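Local coordinates for protein mannan endo-1,6-alpha-mannosidase (Chaetomium thermophilum, PDB 6RY0) that probably cleaves alpha-1,6-mannosidic linkages in mannan and is implicated in transferring GPI-anchored glycoproteins into the fungal cell wall, at residues A[209-214]-A[410-415]; A[242-247]-A[254-259]; A[308-313]-A[369-374]. All coordinates share one frame; numbering follows the deposited sequence.

Interaction 1. Residues A[209-214]-A[410-415]; sequences LARYTK and PATNET
Tyr212 lays one face of its ring on the backbone of Thr412 and Asn413. The contact joins the C-terminal turn of helix 196-213 to the loop after helix 389-401, within the helical (alpha/alpha)6 fold of family 76. The atoms C of Thr412 and N of Asn413 sit over the ring centre. With CG of Tyr212 anti to the backbone N (chi1 -172°), the ring reaches this loop, and it also packs on Met138 and Ala141 of helix 127-142. Tyr212 O, at the helix end, accepts from Asn413 N at 2.8 Å.

The extended chain of Arg211 crosses Thr412 at about a right angle. Its NH1 donates to Pro410 O at 2.9 Å, with a nearly straight N-H...O angle of 164°. The oxygen lies in the guanidinium plane, but the nitrogen stands above the carbonyl plane. One water links NH1 to Ala411 O, and a second links NH2 to Pro410 O. NE is held by Asn276. Together these partners fix the rotation of the guanidinium, and Thr412 CG2 lies over one of its faces, 3.6 Å from NH1. Beside this methyl, Thr412 OG1 accepts from Glu414 N at 3.0 Å, closing an ST turn.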
loop_
_atom_site.group_PDB
_atom_site.type_symbol
_atom_site.label_atom_id
_atom_site.label_comp_id
_atom_site.label_asym_id
_atom_site.label_seq_id
_atom_site.Cartn_x
_atom_site.Cartn_y
_atom_site.Cartn_z
ATOM N N LEU A 209 0.658 11.415 8.438
ATOM C CA LEU A 209 0.689 11.778 9.856
ATOM C C LEU A 209 0.654 13.275 10.024
ATOM O O LEU A 209 0.009 13.780 10.950
ATOM C CB LEU A 209 1.887 11.127 10.554
ATOM C CG LEU A 209 1.705 9.636 10.829
ATOM C CD1 LEU A 209 3.051 8.955 11.120
ATOM C CD2 LEU A 209 0.724 9.409 11.980
ATOM N N ALA A 210 1.345 14.003 9.160
ATOM C CA ALA A 210 1.265 15.470 9.199
ATOM C C ALA A 210 -0.167 15.947 9.034
ATOM O O ALA A 210 -0.661 16.759 9.807
ATOM C CB ALA A 210 2.132 16.085 8.119
ATOM N N ARG A 211 -0.849 15.441 8.008
ATOM C CA ARG A 211 -2.208 15.910 7.775
ATOM C C ARG A 211 -3.131 15.558 8.956
ATOM O O ARG A 211 -3.985 16.347 9.352
ATOM C CB ARG A 211 -2.773 15.369 6.465
ATOM C CG ARG A 211 -4.121 15.991 6.127
ATOM C CD ARG A 211 -4.714 15.454 4.859
ATOM N NE ARG A 211 -5.972 16.097 4.513
ATOM C CZ ARG A 211 -7.182 15.620 4.792
ATOM N NH1 ARG A 211 -7.346 14.509 5.477
ATOM N NH2 ARG A 211 -8.265 16.258 4.334
ATOM N N TYR A 212 -2.992 14.350 9.470
ATOM C CA TYR A 212 -3.918 13.915 10.504
ATOM C C TYR A 212 -3.688 14.691 11.800
ATOM O O TYR A 212 -4.622 15.156 12.441
ATOM C CB TYR A 212 -3.767 12.410 10.758
ATOM C CG TYR A 212 -4.826 11.846 11.682
ATOM C CD1 TYR A 212 -4.740 11.979 13.055
ATOM C CD2 TYR A 212 -5.935 11.188 11.165
ATOM C CE1 TYR A 212 -5.733 11.510 13.891
ATOM C CE2 TYR A 212 -6.940 10.690 12.008
ATOM C CZ TYR A 212 -6.830 10.865 13.373
ATOM O OH TYR A 212 -7.818 10.393 14.211
ATOM N N THR A 213 -2.438 14.769 12.219
ATOM C CA THR A 213 -2.068 15.326 13.526
ATOM C C THR A 213 -1.829 16.816 13.534
ATOM O O THR A 213 -1.772 17.409 14.612
ATOM C CB THR A 213 -0.801 14.660 14.075
ATOM O OG1 THR A 213 0.331 15.080 13.309
ATOM C CG2 THR A 213 -0.879 13.147 14.175
ATOM N N LYS A 214 -1.586 17.405 12.357
ATOM C CA LYS A 214 -1.201 18.790 12.191
ATOM C C LYS A 214 0.161 19.069 12.837
ATOM O O LYS A 214 0.458 20.186 13.234
ATOM C CB LYS A 214 -2.283 19.743 12.692
ATOM C CG LYS A 214 -3.629 19.486 11.942
ATOM C CD LYS A 214 -4.794 20.214 12.561
ATOM C CE LYS A 214 -6.104 19.916 11.875
ATOM N NZ LYS A 214 -6.123 20.320 10.451
ATOM N N PRO A 410 -10.324 11.205 3.822
ATOM C CA PRO A 410 -9.607 10.835 5.044
ATOM C C PRO A 410 -9.856 11.867 6.144
ATOM O O PRO A 410 -9.785 13.078 5.902
ATOM C CB PRO A 410 -8.134 10.847 4.601
ATOM C CG PRO A 410 -8.149 10.882 3.133
ATOM C CD PRO A 410 -9.448 11.290 2.636
ATOM N N ALA A 411 -10.124 11.385 7.342
ATOM C CA ALA A 411 -10.299 12.249 8.507
ATOM C C ALA A 411 -8.942 12.777 8.968
ATOM O O ALA A 411 -7.889 12.164 8.727
ATOM C CB ALA A 411 -10.948 11.471 9.628
ATOM N N THR A 412 -8.992 13.909 9.655
ATOM C CA THR A 412 -7.882 14.390 10.452
ATOM C C THR A 412 -8.252 14.223 11.929
ATOM O O THR A 412 -9.339 13.713 12.259
ATOM C CB THR A 412 -7.543 15.841 10.184
ATOM O OG1 THR A 412 -8.559 16.669 10.757
ATOM C CG2 THR A 412 -7.370 16.162 8.683
ATOM N N ASN A 413 -7.386 14.691 12.832
ATOM C CA ASN A 413 -7.710 14.667 14.238
ATOM C C ASN A 413 -8.904 15.566 14.585
ATOM O O ASN A 413 -9.411 15.479 15.688
ATOM C CB ASN A 413 -6.513 14.951 15.147
ATOM C CG ASN A 413 -5.960 16.341 15.029
ATOM O OD1 ASN A 413 -6.550 17.251 14.433
ATOM N ND2 ASN A 413 -4.808 16.529 15.661
ATOM N N GLU A 414 -9.387 16.390 13.655
ATOM C CA GLU A 414 -10.585 17.180 13.911
ATOM C C GLU A 414 -11.819 16.306 14.109
ATOM O O GLU A 414 -12.668 16.624 14.945
ATOM C CB GLU A 414 -10.816 18.183 12.781
ATOM C CG GLU A 414 -9.811 19.303 12.796
ATOM C CD GLU A 414 -10.067 20.362 11.737
ATOM O OE1 GLU A 414 -11.059 20.249 10.979
ATOM O OE2 GLU A 414 -9.257 21.311 11.641
ATOM N N THR A 415 -11.923 15.220 13.351
ATOM C CA THR A 415 -13.083 14.339 13.426
ATOM C C THR A 415 -12.728 12.867 13.659
ATOM O O THR A 415 -13.611 12.056 13.892
ATOM C CB THR A 415 -14.001 14.448 12.181
ATOM O OG1 THR A 415 -13.327 13.904 11.052
ATOM C CG2 THR A 415 -14.404 15.899 11.899
HETATM O O HOH W 1 -5.757 13.261 7.412
HETATM O O HOH W 2 -10.764 15.667 5.529
#

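Interaction 2. Residues A[242-247]-A[254-259]; sequences VYDGGH and DINRAQ
His247 and Asp254 are joined by two bonds. The backbone N of His247 donates to Asp254 OD1 at 2.8 Å, almost straight at 178°, and OD1 receives it on its syn lone pair. His247 ND1 donates to Asp254 OD2 at 2.7 Å. This second oxygen lies near the imidazole plane and is also met on its syn side, so the carboxylate grips backbone and ring at once. CG of Asp254 stands between its own backbone N and carbonyl carbon (chi1 60°), which turns both oxygens to His247. Without this carboxylate, as with an alanine here, His247 N and ND1 would probably lose these acceptors and the imidazole would be held less firmly, by Tyr193 among others.

The two segments form a roughly antiparallel excursion in the connection between helices 216-231 and 261-278. Asp244 N donates to Asn256 O at 2.9 Å, and Asn256 N to Gly245 O at 2.8 Å. At the backbone angles of Gly245 a side chain would jam against Asp244 O. Tyr243 packs its CB on Ile255 CG2 at 3.6 Å. Arg257 CG lies over one face of the Tyr243 ring as a CH-pi contact, though Arg257 has two conformers and the detail is less certain.

The second shell holds these groups. Tyr243 OH is hydrogen-bonded to Asp236. The side chains of Asp244 and Asn256 lie side by side, pointing the same way; OD2 and ND2 both hydrogen-bond to the Tyr193 hydroxyl. Asn256 OD1 accepts from Ala258 N at 3.1 Å, an Asx turn that shapes the returning loop. One water donates to both Val242 O and Ala258 O.

Strand 245-247 pairs antiparallel with strand 193-195, which leads into helix 196-213. Segment 254-259 leads into helix 261-278, where Val242 packs on Ala264 and Leu267.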
loop_
_atom_site.group_PDB
_atom_site.type_symbol
_atom_site.label_atom_id
_atom_site.label_comp_id
_atom_site.label_asym_id
_atom_site.label_seq_id
_atom_site.Cartn_x
_atom_site.Cartn_y
_atom_site.Cartn_z
ATOM N N VAL A 242 9.447 6.696 -12.073
ATOM C CA VAL A 242 9.915 6.363 -10.736
ATOM C C VAL A 242 10.532 4.973 -10.752
ATOM O O VAL A 242 9.845 3.950 -10.948
ATOM C CB VAL A 242 8.793 6.485 -9.695
ATOM C CG1 VAL A 242 9.328 6.124 -8.303
ATOM C CG2 VAL A 242 8.211 7.899 -9.694
ATOM N N TYR A 243 11.849 4.947 -10.636
ATOM C CA TYR A 243 12.650 3.749 -10.737
ATOM C C TYR A 243 12.699 3.001 -9.394
ATOM O O TYR A 243 12.119 3.425 -8.408
ATOM C CB TYR A 243 14.058 4.149 -11.210
ATOM C CG TYR A 243 14.032 4.930 -12.515
ATOM C CD1 TYR A 243 13.351 4.451 -13.616
ATOM C CD2 TYR A 243 14.673 6.149 -12.608
ATOM C CE1 TYR A 243 13.325 5.165 -14.797
ATOM C CE2 TYR A 243 14.651 6.877 -13.777
ATOM C CZ TYR A 243 13.961 6.377 -14.888
ATOM O OH TYR A 243 13.907 7.059 -16.087
ATOM N N ASP A 244 13.370 1.868 -9.398
ATOM C CA ASP A 244 13.253 0.938 -8.285
ATOM C C ASP A 244 14.252 1.159 -7.151
ATOM O O ASP A 244 13.893 0.970 -5.996
ATOM C CB ASP A 244 13.352 -0.511 -8.779
ATOM C CG ASP A 244 12.860 -1.481 -7.732
ATOM O OD1 ASP A 244 11.616 -1.472 -7.518
ATOM O OD2 ASP A 244 13.666 -2.195 -7.086
ATOM N N GLY A 245 15.484 1.522 -7.439
ATOM C CA GLY A 245 16.485 1.671 -6.386
ATOM C C GLY A 245 17.905 1.611 -6.916
ATOM O O GLY A 245 18.097 1.601 -8.132
ATOM N N GLY A 246 18.853 1.595 -5.986
ATOM C CA GLY A 246 20.264 1.527 -6.304
ATOM C C GLY A 246 21.007 1.024 -5.076
ATOM O O GLY A 246 20.434 0.957 -3.981
ATOM N N HIS A 247 22.271 0.646 -5.227
ATOM C CA HIS A 247 23.035 0.042 -4.145
ATOM C C HIS A 247 24.069 0.984 -3.556
ATOM O O HIS A 247 24.752 1.748 -4.274
ATOM C CB HIS A 247 23.750 -1.216 -4.628
ATOM C CG HIS A 247 22.817 -2.313 -5.019
ATOM N ND1 HIS A 247 22.355 -2.465 -6.306
ATOM C CD2 HIS A 247 22.254 -3.309 -4.296
ATOM C CE1 HIS A 247 21.549 -3.512 -6.362
ATOM N NE2 HIS A 247 21.465 -4.039 -5.151
ATOM N N ASP A 254 23.788 2.931 -9.608
ATOM C CA ASP A 254 23.438 1.787 -10.448
ATOM C C ASP A 254 21.935 1.622 -10.433
ATOM O O ASP A 254 21.418 0.636 -9.941
ATOM C CB ASP A 254 24.131 0.522 -9.935
ATOM C CG ASP A 254 23.741 0.156 -8.505
ATOM O OD1 ASP A 254 23.538 1.053 -7.654
ATOM O OD2 ASP A 254 23.677 -1.065 -8.220
ATOM N N ILE A 255 21.227 2.615 -10.945
ATOM C CA ILE A 255 19.773 2.634 -10.775
ATOM C C ILE A 255 19.156 1.460 -11.533
ATOM O O ILE A 255 19.388 1.259 -12.723
ATOM C CB ILE A 255 19.162 3.955 -11.233
ATOM C CG1 ILE A 255 19.643 5.086 -10.328
ATOM C CG2 ILE A 255 17.646 3.896 -11.175
ATOM C CD1 ILE A 255 19.186 6.467 -10.787
ATOM N N ASN A 256 18.342 0.702 -10.817
ATOM C CA ASN A 256 17.463 -0.295 -11.405
ATOM C C ASN A 256 16.256 0.451 -11.930
ATOM O O ASN A 256 15.447 0.949 -11.149
ATOM C CB ASN A 256 17.110 -1.319 -10.335
ATOM C CG ASN A 256 16.092 -2.297 -10.780
ATOM O OD1 ASN A 256 15.602 -2.238 -11.897
ATOM N ND2 ASN A 256 15.736 -3.217 -9.879
ATOM N N ARG A 257 16.162 0.553 -13.257
ATOM C CA ARG A 257 15.146 1.387 -13.881
ATOM C C ARG A 257 13.810 0.668 -14.103
ATOM O O ARG A 257 12.927 1.204 -14.760
ATOM C CB ARG A 257 15.673 2.136 -15.126
ATOM C CG ARG A 257 16.708 3.269 -14.763
ATOM C CD ARG A 257 17.184 4.099 -15.971
ATOM N NE ARG A 257 18.103 5.173 -15.559
ATOM C CZ ARG A 257 19.399 5.007 -15.309
ATOM N NH1 ARG A 257 19.953 3.808 -15.427
ATOM N NH2 ARG A 257 20.148 6.037 -14.918
ATOM N N ALA A 258 13.632 -0.503 -13.492
ATOM C CA ALA A 258 12.302 -1.110 -13.500
ATOM C C ALA A 258 11.315 -0.145 -12.855
ATOM O O ALA A 258 11.569 0.403 -11.789
ATOM C CB ALA A 258 12.291 -2.430 -12.739
ATOM N N GLN A 259 10.177 0.008 -13.503
ATOM C CA GLN A 259 9.092 0.911 -13.103
ATOM C C GLN A 259 7.895 0.107 -12.619
ATOM O O GLN A 259 7.065 -0.329 -13.417
ATOM C CB GLN A 259 8.695 1.812 -14.251
ATOM C CG GLN A 259 9.770 2.830 -14.637
ATOM C CD GLN A 259 9.330 3.653 -15.831
ATOM O OE1 GLN A 259 8.317 4.401 -15.736
ATOM N NE2 GLN A 259 10.027 3.559 -16.901
HETATM O O HOH W 3 9.886 1.350 -9.779
#

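Interaction 3. Residues A[308-313]-A[369-374]; sequences PCEGRQ and CGFYWK
This is loop-on-loop packing, in which the side chain of Glu310 runs against Phe371 and Tyr372. Segment 308-313 follows strand 303-304, and segment 369-374 lies between helices 342-358 and 389-401. Glu310 extends its chain past Tyr372 in the opposite direction, with CG 3.7 Å from Tyr372 CD2. Its OE1 comes within 3.6 Å of Phe371 CE2. The main polar partner of this carboxylate is Lys324, which forms a salt bridge with OE1. OE1 also accepts from Glu306 N. The other oxygen, OE2, takes a water at 2.6 Å, and that water accepts from Lys374 N at 2.9 Å. The buried carboxylate is therefore satisfied at both oxygens.

Both segments lie in loops that link helices of the (alpha/alpha)6 fold, the first by way of the short strands 299-300 and 303-304. Cys309 to Arg312 form a type I beta turn; its first residue, Cys309, is disulfide-bonded to Cys316. The other segment begins at Cys369, which is disulfide-bonded to Cys360. Tyr372 is the centre of an inverse gamma turn.

The Tyr372 ring is held from three directions. Phe371 CD2 lies over one face. Gln313 CG lies over the opposite face as a CH-pi contact, 4.2 Å from the ring centroid. Glu310 O is at the edge, near the ring plane. The hydroxyl is hydrogen-bonded to Asp384 OD2, from the residue before the calcium ligand His385, and a water lies between it and Arg312 O. The Trp373 side chain packs on helices 342-358 and 389-401. Its NE1 donates to Gly370 O at 3.2 Å, with the oxygen in the indole plane.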
loop_
_atom_site.group_PDB
_atom_site.type_symbol
_atom_site.label_atom_id
_atom_site.label_comp_id
_atom_site.label_asym_id
_atom_site.label_seq_id
_atom_site.Cartn_x
_atom_site.Cartn_y
_atom_site.Cartn_z
ATOM N N PRO A 308 6.806 -3.940 -15.694
ATOM C CA PRO A 308 7.992 -4.798 -15.666
ATOM C C PRO A 308 7.737 -6.269 -15.866
ATOM O O PRO A 308 8.705 -6.986 -16.105
ATOM C CB PRO A 308 8.580 -4.555 -14.270
ATOM C CG PRO A 308 8.019 -3.209 -13.859
ATOM C CD PRO A 308 6.620 -3.256 -14.401
ATOM N N CYS A 309 6.504 -6.740 -15.739
ATOM C CA CYS A 309 6.254 -8.178 -15.770
ATOM C C CYS A 309 5.049 -8.628 -16.547
ATOM O O CYS A 309 5.033 -9.768 -16.971
ATOM C CB CYS A 309 6.237 -8.742 -14.345
ATOM S SG CYS A 309 4.863 -8.183 -13.307
ATOM N N GLU A 310 4.041 -7.796 -16.755
ATOM C CA GLU A 310 2.760 -8.263 -17.271
ATOM C C GLU A 310 2.781 -8.581 -18.767
ATOM O O GLU A 310 1.858 -9.203 -19.272
ATOM C CB GLU A 310 1.681 -7.228 -16.938
ATOM C CG GLU A 310 0.280 -7.666 -17.277
ATOM C CD GLU A 310 -0.827 -6.759 -16.752
ATOM O OE1 GLU A 310 -0.606 -5.943 -15.831
ATOM O OE2 GLU A 310 -1.963 -6.908 -17.261
ATOM N N GLY A 311 3.820 -8.164 -19.477
ATOM C CA GLY A 311 3.844 -8.340 -20.917
ATOM C C GLY A 311 3.795 -9.747 -21.421
ATOM O O GLY A 311 3.488 -10.000 -22.611
ATOM N N ARG A 312 4.163 -10.677 -20.552
ATOM C CA ARG A 312 3.929 -12.076 -20.850
ATOM C C ARG A 312 3.497 -12.739 -19.553
ATOM O O ARG A 312 3.669 -12.203 -18.472
ATOM C CB ARG A 312 5.173 -12.713 -21.426
ATOM C CG ARG A 312 6.336 -12.704 -20.470
ATOM C CD ARG A 312 7.618 -13.143 -21.177
ATOM N NE ARG A 312 8.778 -12.711 -20.411
ATOM C CZ ARG A 312 9.303 -13.390 -19.397
ATOM N NH1 ARG A 312 8.795 -14.560 -19.038
ATOM N NH2 ARG A 312 10.349 -12.900 -18.744
ATOM N N GLN A 313 2.932 -13.912 -19.666
ATOM C CA GLN A 313 2.548 -14.685 -18.505
ATOM C C GLN A 313 3.738 -15.357 -17.873
ATOM O O GLN A 313 4.675 -15.749 -18.564
ATOM C CB GLN A 313 1.558 -15.760 -18.906
ATOM C CG GLN A 313 0.266 -15.163 -19.394
ATOM C CD GLN A 313 -0.694 -16.194 -19.958
ATOM O OE1 GLN A 313 -0.566 -17.403 -19.721
ATOM N NE2 GLN A 313 -1.691 -15.710 -20.659
ATOM N N CYS A 369 -11.068 -14.357 -10.624
ATOM C CA CYS A 369 -10.323 -13.227 -11.170
ATOM C C CYS A 369 -8.869 -13.575 -11.451
ATOM O O CYS A 369 -8.156 -14.105 -10.608
ATOM C CB CYS A 369 -10.358 -12.054 -10.192
ATOM S SG CYS A 369 -11.984 -11.280 -9.945
ATOM N N GLY A 370 -8.434 -13.163 -12.639
ATOM C CA GLY A 370 -7.026 -13.164 -12.985
ATOM C C GLY A 370 -6.444 -11.760 -12.952
ATOM O O GLY A 370 -7.028 -10.820 -12.406
ATOM N N PHE A 371 -5.247 -11.661 -13.521
ATOM C CA PHE A 371 -4.389 -10.495 -13.428
ATOM C C PHE A 371 -4.322 -9.681 -14.698
ATOM O O PHE A 371 -3.994 -8.485 -14.655
ATOM C CB PHE A 371 -2.967 -10.951 -13.121
ATOM C CG PHE A 371 -1.985 -9.824 -12.917
ATOM C CD1 PHE A 371 -2.109 -8.969 -11.829
ATOM C CD2 PHE A 371 -0.931 -9.632 -13.795
ATOM C CE1 PHE A 371 -1.197 -7.964 -11.620
ATOM C CE2 PHE A 371 -0.014 -8.627 -13.571
ATOM C CZ PHE A 371 -0.163 -7.782 -12.496
ATOM N N TYR A 372 -4.548 -10.309 -15.846
ATOM C CA TYR A 372 -4.168 -9.723 -17.139
ATOM C C TYR A 372 -5.345 -8.944 -17.691
ATOM O O TYR A 372 -5.978 -9.297 -18.710
ATOM C CB TYR A 372 -3.643 -10.842 -18.080
ATOM C CG TYR A 372 -2.376 -11.485 -17.514
ATOM C CD1 TYR A 372 -2.464 -12.509 -16.596
ATOM C CD2 TYR A 372 -1.117 -11.035 -17.864
ATOM C CE1 TYR A 372 -1.345 -13.077 -16.030
ATOM C CE2 TYR A 372 0.022 -11.592 -17.307
ATOM C CZ TYR A 372 -0.095 -12.608 -16.382
ATOM O OH TYR A 372 1.043 -13.148 -15.847
ATOM N N TRP A 373 -5.659 -7.847 -17.003
ATOM C CA TRP A 373 -6.868 -7.096 -17.302
ATOM C C TRP A 373 -6.834 -6.505 -18.712
ATOM O O TRP A 373 -7.806 -6.596 -19.461
ATOM C CB TRP A 373 -7.094 -5.996 -16.266
ATOM C CG TRP A 373 -7.127 -6.439 -14.838
ATOM C CD1 TRP A 373 -7.135 -7.712 -14.338
ATOM C CD2 TRP A 373 -7.137 -5.565 -13.710
ATOM N NE1 TRP A 373 -7.147 -7.680 -12.958
ATOM C CE2 TRP A 373 -7.140 -6.374 -12.546
ATOM C CE3 TRP A 373 -7.169 -4.179 -13.565
ATOM C CZ2 TRP A 373 -7.170 -5.843 -11.259
ATOM C CZ3 TRP A 373 -7.190 -3.645 -12.282
ATOM C CH2 TRP A 373 -7.194 -4.490 -11.147
ATOM N N LYS A 374 -5.716 -5.887 -19.059
ATOM C CA LYS A 374 -5.609 -5.273 -20.378
ATOM C C LYS A 374 -5.864 -6.288 -21.494
ATOM O O LYS A 374 -6.479 -5.945 -22.500
ATOM C CB LYS A 374 -4.255 -4.615 -20.538
ATOM C CG LYS A 374 -4.015 -3.980 -21.940
ATOM C CD LYS A 374 -5.005 -2.844 -22.344
ATOM C CE LYS A 374 -4.725 -2.284 -23.737
ATOM N NZ LYS A 374 -5.163 -3.083 -24.904
HETATM O O HOH W 4 -3.929 -5.223 -16.861
HETATM O O HOH W 5 3.624 -12.281 -15.657
#

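How the interactions relate
Interactions 2 and 3 are neighbours. Their centres are about 21 Å apart, and they touch where Gln259 O meets Pro308 CG at 3.1 Å. Phe260 is packed by Asp244 of the one and Pro308 of the other. Interaction 1 stands apart, with centres about 33 Å from interaction 2 and about 37 Å from interaction 3, and it lies across the chain's centre from interaction 3. In sequence, its two segments enclose the others. Interaction 3 is nearest the metal site: the Gln313 side chain is about 8 Å from that of the calcium ligand His385, and the Tyr372 side chain about 14 Å from the calcium ion. Interactions 1 and 2 lie away from the annotated sites.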